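Oligogalacturonate lyase (PDB 3C5M) probably cleaves pectin-derived oligogalacturonates by beta-elimination, and binds a manganese ion in a seven-bladed beta-propeller. Local coordinates at residues I266-P271 against S295-D300; F96-K99 against N103-K106; V21-L26 against K334-S339. All blocks are in the same frame, centred on the assembly; numbering follows the deposited sequence.

Contact 1 of 3, residues I266-P271 against S295-D300; sequences IYKANP and SLMVGD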
# COMPACT_ATOMS: atom_id res chain seq x y z
N ILE A 266 2.50 -18.18 2.74
CA ILE A 266 3.32 -17.05 2.35
C ILE A 266 4.59 -17.56 1.67
O ILE A 266 5.14 -18.59 2.05
CB ILE A 266 3.73 -16.22 3.57
CG1 ILE A 266 2.48 -15.80 4.34
CG2 ILE A 266 4.52 -15.00 3.12
CD1 ILE A 266 2.77 -15.03 5.62
N TYR A 267 5.05 -16.84 0.66
CA TYR A 267 6.23 -17.23 -0.08
C TYR A 267 7.19 -16.07 -0.26
O TYR A 267 6.76 -14.93 -0.36
CB TYR A 267 5.82 -17.75 -1.46
CG TYR A 267 5.57 -19.23 -1.54
CD1 TYR A 267 6.62 -20.12 -1.76
CD2 TYR A 267 4.29 -19.75 -1.39
CE1 TYR A 267 6.39 -21.50 -1.83
CE2 TYR A 267 4.05 -21.12 -1.46
CZ TYR A 267 5.11 -21.99 -1.68
OH TYR A 267 4.88 -23.34 -1.76
N LYS A 268 8.48 -16.37 -0.30
CA LYS A 268 9.51 -15.35 -0.52
C LYS A 268 10.27 -15.73 -1.78
O LYS A 268 10.75 -16.85 -1.90
CB LYS A 268 10.50 -15.29 0.66
CG LYS A 268 10.08 -14.42 1.84
CD LYS A 268 11.18 -14.35 2.91
CE LYS A 268 10.77 -13.46 4.09
NZ LYS A 268 11.73 -13.54 5.23
N ALA A 269 10.36 -14.80 -2.72
CA ALA A 269 11.07 -15.05 -3.98
C ALA A 269 12.34 -14.20 -4.05
O ALA A 269 12.30 -13.00 -3.81
CB ALA A 269 10.16 -14.72 -5.15
N ASN A 270 13.46 -14.83 -4.38
CA ASN A 270 14.74 -14.13 -4.50
C ASN A 270 14.73 -13.33 -5.81
O ASN A 270 14.64 -13.91 -6.88
CB ASN A 270 15.88 -15.14 -4.52
CG ASN A 270 17.24 -14.49 -4.54
OD1 ASN A 270 17.55 -13.69 -5.42
ND2 ASN A 270 18.07 -14.83 -3.56
N PRO A 271 14.85 -11.98 -5.75
CA PRO A 271 14.85 -11.13 -6.94
C PRO A 271 15.96 -11.41 -7.96
O PRO A 271 15.78 -11.18 -9.17
CB PRO A 271 14.94 -9.72 -6.36
CG PRO A 271 15.69 -9.93 -5.10
CD PRO A 271 15.07 -11.18 -4.54
N SER A 295 11.41 -10.13 9.05
CA SER A 295 11.39 -11.01 10.21
C SER A 295 10.02 -10.99 10.90
O SER A 295 9.64 -11.92 11.61
CB SER A 295 12.48 -10.59 11.20
OG SER A 295 12.38 -9.22 11.51
N LEU A 296 9.29 -9.90 10.69
CA LEU A 296 7.96 -9.73 11.25
C LEU A 296 6.97 -9.43 10.15
O LEU A 296 7.33 -8.85 9.13
CB LEU A 296 7.94 -8.58 12.24
CG LEU A 296 8.66 -8.85 13.55
CD1 LEU A 296 8.75 -7.56 14.33
CD2 LEU A 296 7.91 -9.91 14.34
N MSE A 297 5.72 -9.83 10.34
CA MSE A 297 4.69 -9.54 9.35
C MSE A 297 3.38 -9.26 10.05
O MSE A 297 3.12 -9.76 11.14
CB MSE A 297 4.53 -10.71 8.38
CG MSE A 297 5.67 -10.82 7.37
SE MSE A 297 5.29 -11.96 5.81
CE MSE A 297 6.92 -11.73 4.82
N VAL A 298 2.55 -8.44 9.42
CA VAL A 298 1.27 -8.12 10.00
C VAL A 298 0.17 -8.41 9.01
O VAL A 298 0.35 -8.25 7.81
CB VAL A 298 1.22 -6.65 10.44
CG1 VAL A 298 1.29 -5.74 9.25
CG2 VAL A 298 -0.03 -6.41 11.25
N GLY A 299 -0.97 -8.86 9.53
CA GLY A 299 -2.09 -9.19 8.67
C GLY A 299 -3.47 -8.69 9.07
O GLY A 299 -3.76 -8.40 10.23
N ASP A 300 -4.34 -8.62 8.08
CA ASP A 300 -5.71 -8.13 8.24
C ASP A 300 -6.77 -9.20 8.38
O ASP A 300 -7.22 -9.75 7.37
CB ASP A 300 -6.08 -7.30 7.03
CG ASP A 300 -6.12 -5.86 7.33
OD1 ASP A 300 -6.41 -5.55 8.50
OD2 ASP A 300 -5.88 -5.06 6.40

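Contact 2 of 3, residues F96-K99 against N103-K106; sequences FYVK and NLMK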
# COMPACT_ATOMS: atom_id res chain seq x y z
N PHE A 96 5.11 12.93 -1.75
CA PHE A 96 4.54 13.00 -3.09
C PHE A 96 3.11 12.47 -3.10
O PHE A 96 2.76 11.57 -2.33
CB PHE A 96 5.34 12.14 -4.08
CG PHE A 96 6.75 12.59 -4.29
CD1 PHE A 96 7.70 12.47 -3.27
CD2 PHE A 96 7.15 13.11 -5.52
CE1 PHE A 96 9.03 12.86 -3.48
CE2 PHE A 96 8.47 13.50 -5.74
CZ PHE A 96 9.42 13.37 -4.72
N TYR A 97 2.29 13.04 -3.98
CA TYR A 97 0.92 12.58 -4.11
C TYR A 97 0.37 13.01 -5.46
O TYR A 97 0.94 13.88 -6.10
CB TYR A 97 0.04 13.14 -3.00
CG TYR A 97 -0.41 14.56 -3.22
CD1 TYR A 97 0.48 15.63 -3.04
CD2 TYR A 97 -1.73 14.85 -3.60
CE1 TYR A 97 0.06 16.95 -3.22
CE2 TYR A 97 -2.16 16.16 -3.78
CZ TYR A 97 -1.26 17.21 -3.60
OH TYR A 97 -1.67 18.51 -3.79
N VAL A 98 -0.73 12.40 -5.88
CA VAL A 98 -1.35 12.73 -7.15
C VAL A 98 -2.65 13.49 -6.94
O VAL A 98 -3.50 13.09 -6.14
CB VAL A 98 -1.66 11.46 -7.96
CG1 VAL A 98 -2.38 11.83 -9.24
CG2 VAL A 98 -0.37 10.72 -8.26
N LYS A 99 -2.81 14.59 -7.67
CA LYS A 99 -4.00 15.40 -7.55
C LYS A 99 -4.76 15.41 -8.87
O LYS A 99 -4.16 15.54 -9.94
CB LYS A 99 -3.64 16.84 -7.14
CG LYS A 99 -4.85 17.66 -6.68
CD LYS A 99 -4.52 19.13 -6.49
CE LYS A 99 -5.05 19.66 -5.17
NZ LYS A 99 -4.33 19.03 -4.02
N ASN A 103 -1.86 15.35 -12.18
CA ASN A 103 -0.57 15.88 -11.78
C ASN A 103 0.11 15.22 -10.60
O ASN A 103 -0.45 15.18 -9.51
CB ASN A 103 -0.74 17.36 -11.46
CG ASN A 103 -1.62 18.09 -12.47
OD1 ASN A 103 -1.27 18.22 -13.65
ND2 ASN A 103 -2.78 18.55 -12.00
N LEU A 104 1.33 14.73 -10.82
CA LEU A 104 2.12 14.10 -9.77
C LEU A 104 2.72 15.29 -9.04
O LEU A 104 3.43 16.08 -9.66
CB LEU A 104 3.26 13.29 -10.38
CG LEU A 104 3.69 12.04 -9.61
CD1 LEU A 104 4.97 11.51 -10.23
CD2 LEU A 104 3.90 12.34 -8.14
N MSE A 105 2.47 15.41 -7.74
CA MSE A 105 2.98 16.55 -6.97
C MSE A 105 4.07 16.20 -5.99
O MSE A 105 4.12 15.09 -5.46
CB MSE A 105 1.85 17.18 -6.16
CG MSE A 105 0.61 17.41 -6.93
SE MSE A 105 0.91 18.68 -8.36
CE MSE A 105 1.50 20.22 -7.24
N LYS A 106 4.94 17.17 -5.74
CA LYS A 106 6.02 17.01 -4.79
C LYS A 106 5.83 18.18 -3.84
O LYS A 106 5.81 19.34 -4.27
CB LYS A 106 7.38 17.12 -5.47
CG LYS A 106 8.51 16.80 -4.51
CD LYS A 106 9.82 17.28 -5.05
CE LYS A 106 10.95 16.97 -4.10
NZ LYS A 106 12.19 17.66 -4.55

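Contact 3 of 3, residues V21-L26 against K334-S339; sequences VKVTRL and KLCKHS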
# COMPACT_ATOMS: atom_id res chain seq x y z
N VAL A 21 -3.60 -5.98 24.84
CA VAL A 21 -2.64 -5.12 24.17
C VAL A 21 -3.12 -3.68 24.12
O VAL A 21 -4.31 -3.41 23.94
CB VAL A 21 -2.36 -5.62 22.74
CG1 VAL A 21 -1.46 -4.64 22.02
CG2 VAL A 21 -1.71 -6.99 22.80
N LYS A 22 -2.20 -2.73 24.31
CA LYS A 22 -2.57 -1.32 24.28
C LYS A 22 -2.75 -0.81 22.85
O LYS A 22 -1.97 -1.14 21.95
CB LYS A 22 -1.53 -0.46 25.00
CG LYS A 22 -1.63 -0.52 26.51
CD LYS A 22 -0.72 0.48 27.20
CE LYS A 22 0.75 0.13 27.06
NZ LYS A 22 1.61 1.16 27.71
N VAL A 23 -3.79 -0.01 22.67
CA VAL A 23 -4.10 0.57 21.38
C VAL A 23 -4.46 2.03 21.58
O VAL A 23 -5.31 2.36 22.42
CB VAL A 23 -5.31 -0.08 20.73
CG1 VAL A 23 -5.63 0.63 19.44
CG2 VAL A 23 -5.03 -1.55 20.48
N THR A 24 -3.84 2.90 20.81
CA THR A 24 -4.11 4.31 20.96
C THR A 24 -4.65 4.93 19.67
O THR A 24 -4.14 4.67 18.59
CB THR A 24 -2.83 5.01 21.50
OG1 THR A 24 -2.84 6.40 21.16
CG2 THR A 24 -1.59 4.32 20.98
N ARG A 25 -5.71 5.73 19.81
CA ARG A 25 -6.37 6.39 18.68
C ARG A 25 -5.74 7.78 18.48
O ARG A 25 -5.70 8.58 19.40
CB ARG A 25 -7.86 6.53 18.99
CG ARG A 25 -8.73 6.83 17.79
CD ARG A 25 -10.09 7.37 18.19
NE ARG A 25 -9.98 8.69 18.81
CZ ARG A 25 -10.37 8.96 20.05
NH1 ARG A 25 -10.90 8.01 20.80
NH2 ARG A 25 -10.22 10.18 20.54
N LEU A 26 -5.26 8.06 17.26
CA LEU A 26 -4.62 9.34 16.96
C LEU A 26 -5.57 10.44 16.50
O LEU A 26 -5.39 11.61 16.86
CB LEU A 26 -3.56 9.15 15.89
CG LEU A 26 -2.30 8.31 16.17
CD1 LEU A 26 -1.76 8.68 17.52
CD2 LEU A 26 -2.62 6.84 16.10
N LYS A 334 -2.41 -13.30 17.45
CA LYS A 334 -3.34 -12.18 17.46
C LYS A 334 -2.77 -11.03 18.26
O LYS A 334 -2.47 -11.20 19.43
CB LYS A 334 -4.68 -12.59 18.07
CG LYS A 334 -5.48 -13.59 17.25
CD LYS A 334 -6.89 -13.72 17.83
CE LYS A 334 -7.77 -14.69 17.02
NZ LYS A 334 -7.29 -16.11 17.04
N LEU A 335 -2.63 -9.87 17.63
CA LEU A 335 -2.07 -8.69 18.32
C LEU A 335 -3.16 -8.03 19.14
O LEU A 335 -3.14 -8.02 20.36
CB LEU A 335 -1.52 -7.67 17.31
CG LEU A 335 -0.35 -6.76 17.73
CD1 LEU A 335 -0.30 -5.53 16.83
CD2 LEU A 335 -0.48 -6.35 19.18
N CYS A 336 -4.11 -7.45 18.43
CA CYS A 336 -5.22 -6.79 19.08
C CYS A 336 -6.35 -6.96 18.11
O CYS A 336 -6.29 -7.82 17.23
CB CYS A 336 -4.93 -5.30 19.31
SG CYS A 336 -4.86 -4.31 17.81
N LYS A 337 -7.37 -6.14 18.27
CA LYS A 337 -8.53 -6.25 17.42
C LYS A 337 -8.77 -4.94 16.68
O LYS A 337 -8.69 -3.87 17.28
CB LYS A 337 -9.72 -6.64 18.31
CG LYS A 337 -10.94 -7.13 17.59
CD LYS A 337 -11.87 -7.94 18.50
CE LYS A 337 -12.43 -7.13 19.67
NZ LYS A 337 -11.47 -7.01 20.81
N HIS A 338 -9.05 -5.01 15.38
CA HIS A 338 -9.32 -3.81 14.59
C HIS A 338 -10.82 -3.61 14.41
O HIS A 338 -11.29 -2.49 14.26
CB HIS A 338 -8.60 -3.86 13.22
CG HIS A 338 -9.10 -4.93 12.30
ND1 HIS A 338 -10.36 -4.92 11.73
CD2 HIS A 338 -8.49 -6.05 11.83
CE1 HIS A 338 -10.50 -5.99 10.96
NE2 HIS A 338 -9.38 -6.69 11.00
N SER A 339 -11.57 -4.71 14.43
CA SER A 339 -13.03 -4.68 14.30
C SER A 339 -13.51 -3.64 13.31
O SER A 339 -14.19 -2.69 13.69
CB SER A 339 -13.69 -4.40 15.66
OG SER A 339 -13.43 -5.44 16.59

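Contact 1 of 3, residues I266-P271 against S295-D300
With chi1 at -54°, Ile266 has CG2 anti to its backbone N and CG1 beside that N, and its extended chi2 carries CD1 on, so that both methyl groups face the selenium of Met297. Met297, present as selenomethionine, has CG anti to its own carbonyl carbon (chi1 -74°) and runs straight from there through SE to CE. The selenium receives both methyl groups: Ile266 CD1 stands 4.0 Å from Met297 SE and Ile266 CG2 stands 4.1 Å from the same atom. The two side chains run antiparallel, overlapping along their flanks rather than end on, which carries CE of Met297 beyond the isoleucine toward the lysine two residues later. There Lys268 CE lies 4.3 Å from Met297 CE, an aliphatic approach, and the ammonium group continues to a weak hydrogen bond with the carbonyl of Gly294. No hydrogen bond joins the two segments. The CA atoms of Ile266 and Met297 are 10.4 Å apart, far wider than any strand pairing, so side chains alone bridge the gap. Leu288 touches both Ile266 and Met297, and Ala253 and Ser290 also touch the selenomethionine, which is buried. Further along 295-300, the carboxylate of Asp300 accepts a hydrogen bond from the backbone N of His355 and a weak one from His287 ND1; both histidines are manganese ligands. The strands belong to separate four-stranded antiparallel sheets, 264-269 to the one spanning residues 238-281 and 296-301 to the next, so the contact is the apolar face-to-face packing of consecutive blades in a seven-bladed beta-propeller.

Contact 2 of 3, residues F96-K99 against N103-K106
Lys106 lies alongside the ring of Phe96, heading the same way. Lys106 CB is 3.8 Å from Phe96 CE2. Lys106 CG, anti to the backbone N (chi1 -173°), passes over one face, 3.8 Å from the centroid of the Phe96 ring and displaced toward the rim, in a CH-pi contact. Lys106 CD follows at 3.9 Å from Phe96 CZ, and CE stays close to the same atom before NZ runs on past the ring. Leu104 CD2 approaches the same ring at its edge, near the plane. This pairing belongs to the beta hairpin of strands 94-99 and 103-108, the two central strands of a four-stranded propeller blade. The backbone N and O of Tyr97 hydrogen-bond to O and N of Met105, and those of Lys99 to O and N of Asn103; Phe96-Lys106 and Val98-Leu104 are the intervening non-hydrogen-bonded pairs. On the Tyr97-Met105 face, chi1 of 80° places the tyrosine ring beside the selenomethionine, and Met105 CG sits over it, 4.1 Å from the centroid of the Tyr97 ring. Lys99 NZ, at the ring edge, donates to Tyr97 OH at 2.7 Å. That hydroxyl also hydrogen-bonds Glu114, and Lys99 salt-bridges Asp81.

Contact 3 of 3, residues V21-L26 against K334-S339
The nearest CA atoms across the two segments are those of Val21 and Cys336, 5.9 Å apart, and no backbone hydrogen bond crosses the gap. The side chains of Val21 and Leu335 cross at about a right angle. Val21 directs CG1 at the leucine, reaching Leu335 CD2 at 3.5 Å, while its CG2 lies 3.9 Å from the same methyl. CB and CG2 of Val21 also face the carbonyl O of Leu335, an apolar approach to an oxygen that also accepts a hydrogen bond from the hydroxyl of Thr19. The leucine continues into apolar surroundings, touching Val324 of its own sheet and Val382. All four touching residues, Val21, Val23, Leu335 and Cys336, are buried.

Strand 22-25 pairs with strand 12-15 on one flank and with strand 376-381 on the other, so N-terminal and C-terminal strands share one sheet. This is the closure that completes a beta-propeller ring, and strand 334-337 is the outermost strand of the preceding blade, packed against it here.

The second meeting point is Cys336, whose SG stands between the backbone N and the carbonyl carbon (chi1 69°). From there Cys336 SG lies 3.8 Å from Val23 CG2, with Cys336 CB almost as close to that methyl. Beyond this pair, Val23 rests on Phe14 of strand 12-15, whereas Cys336 touches Ala380 of strand 376-381.

Contacts 1 and 3 share the blade ending in strand 334-337: contact 1 packs its strand 296-301 against the blade before it, and contact 3 its outermost strand against the next. Their centres are 22 Å apart, yet they touch where Asp300 OD1 lies 4.0 Å from His338 CD2. The same blade supplies His287 to the manganese, whose site Gln350, His353 and His355 complete; the side chain of Met297 is about 11 Å from that of His287. The centre of contact 2, within a single blade, lies 29 Å from that of contact 1, across the chain's centre, and 32 Å from that of contact 3. Contacts 1 and 2 are nested inside the span contact 3 closes.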